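Local coordinates for hypothetical protein (Pyrococcus furiosus, PDB 2FZF) that is of unknown function but adopts a rubrerythrin-like helical fold of the ferritin clan, whose members commonly bind a pair of metal ions, at residues A[101-104]-A[105-109]. Numbering follows the deposited sequence.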
# COMPACT_ATOMS: atom_id res chain seq x y z
N GLU A 101 18.76 18.08 5.48
CA GLU A 101 19.23 19.25 4.76
C GLU A 101 18.97 19.22 3.26
O GLU A 101 18.71 20.25 2.63
CB GLU A 101 20.73 19.42 4.99
CG GLU A 101 21.16 19.50 6.45
CD GLU A 101 22.43 18.70 6.71
OE1 GLU A 101 23.01 18.82 7.81
OE2 GLU A 101 22.85 17.95 5.80
N LYS A 102 19.06 18.04 2.68
CA LYS A 102 18.86 17.90 1.25
C LYS A 102 17.88 16.80 0.95
O LYS A 102 17.57 15.98 1.80
CB LYS A 102 20.20 17.60 0.59
CG LYS A 102 21.11 16.81 1.48
CD LYS A 102 22.47 16.68 0.89
CE LYS A 102 23.43 16.21 1.94
NZ LYS A 102 23.53 17.28 2.96
N VAL A 103 17.38 16.80 -0.29
CA VAL A 103 16.44 15.80 -0.74
C VAL A 103 17.09 14.41 -0.73
O VAL A 103 16.41 13.41 -0.53
CB VAL A 103 15.96 16.09 -2.18
CG1 VAL A 103 14.88 15.09 -2.58
CG2 VAL A 103 15.45 17.51 -2.28
N GLN A 104 18.40 14.34 -0.95
CA GLN A 104 19.08 13.05 -0.97
C GLN A 104 18.88 12.31 0.36
O GLN A 104 18.65 11.09 0.38
CB GLN A 104 20.58 13.23 -1.26
CG GLN A 104 21.37 11.93 -1.46
CD GLN A 104 20.68 10.96 -2.41
OE1 GLN A 104 20.27 11.33 -3.51
NE2 GLN A 104 20.57 9.69 -1.99
N ASP A 105 18.95 13.06 1.46
CA ASP A 105 18.76 12.53 2.81
C ASP A 105 17.36 11.94 2.95
O ASP A 105 17.18 10.91 3.61
CB ASP A 105 18.96 13.65 3.84
CG ASP A 105 20.40 14.15 3.87
OD1 ASP A 105 20.62 15.29 4.36
OD2 ASP A 105 21.31 13.40 3.43
N ILE A 106 16.36 12.59 2.36
CA ILE A 106 14.99 12.09 2.42
C ILE A 106 14.97 10.83 1.55
O ILE A 106 14.29 9.86 1.87
CB ILE A 106 13.93 13.09 1.82
CG1 ILE A 106 14.20 14.53 2.28
CG2 ILE A 106 12.52 12.69 2.25
CD1 ILE A 106 14.13 14.69 3.75
N ILE A 107 15.70 10.86 0.43
CA ILE A 107 15.76 9.72 -0.48
C ILE A 107 16.29 8.47 0.21
O ILE A 107 15.68 7.41 0.14
CB ILE A 107 16.67 10.01 -1.69
CG1 ILE A 107 16.18 11.25 -2.44
CG2 ILE A 107 16.70 8.78 -2.62
CD1 ILE A 107 14.78 11.12 -3.03
N ASP A 108 17.43 8.61 0.86
CA ASP A 108 18.07 7.51 1.56
C ASP A 108 17.11 6.87 2.56
O ASP A 108 16.84 5.68 2.47
CB ASP A 108 19.32 8.03 2.30
CG ASP A 108 20.46 8.45 1.35
OD1 ASP A 108 21.46 9.03 1.83
OD2 ASP A 108 20.36 8.19 0.13
N LEU A 109 16.60 7.67 3.49
CA LEU A 109 15.67 7.21 4.52
C LEU A 109 14.40 6.54 3.97
O LEU A 109 13.87 5.61 4.59
CB LEU A 109 15.27 8.40 5.42
CG LEU A 109 16.04 8.72 6.72
CD1 LEU A 109 16.20 7.44 7.49
CD2 LEU A 109 17.38 9.34 6.45
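Gln-104 and Asp-108, one helical turn apart, are joined twice. The backbone N of Asp-108 donates to Gln-104 O at 2.8 Å, and Gln-104 NE2 gives a clearly bent hydrogen bond (132°) to Asp-108 OD2 at 2.6 Å. The amide approaches OD2 from above the carboxylate plane, and the two flat groups are turned 58° apart. In Gln-104, CG stays anti to the backbone N and the chain then bends at chi2 (48°), which brings the amide to Asp-108; a glutamine is long enough to span the turn and brings the N-H that a carboxylate accepts.

Just before the helix, Lys-102 NZ faces two carboxylates that lie close to each other, Glu-101 OE2 being 3.8 Å from Asp-105 OD1. NZ forms a salt bridge with Glu-101 OE2 at 3.0 Å and a long one with Asp-105 OD1 at 3.8 Å, a three-residue network, while Lys-102 CG lies 3.3 Å from that same OD1. The lysine probably offsets the repulsion expected between the acids. Asp-105 N also makes a weak bond to Lys-102 O.

A different side is apolar: Val-103 CG1 meets Ile-107 CD1 at 4.0 Å. Branched aliphatic residues suit this side, since Val-103 touches Trp-164 and Ile-107 touches Tyr-158 and Leu-161. Farther out, Arg-111 forms a salt bridge with Asp-108 OD2, giving that oxygen a second, charged partner.

Charged and amide side chains on one side, Val-103 and Ile-107 against helix 134-164, Ile-106 against Ile-46 and Leu-100: these are the amphipathic N-terminal turns of helix 103-129 in a ferritin-like helical bundle.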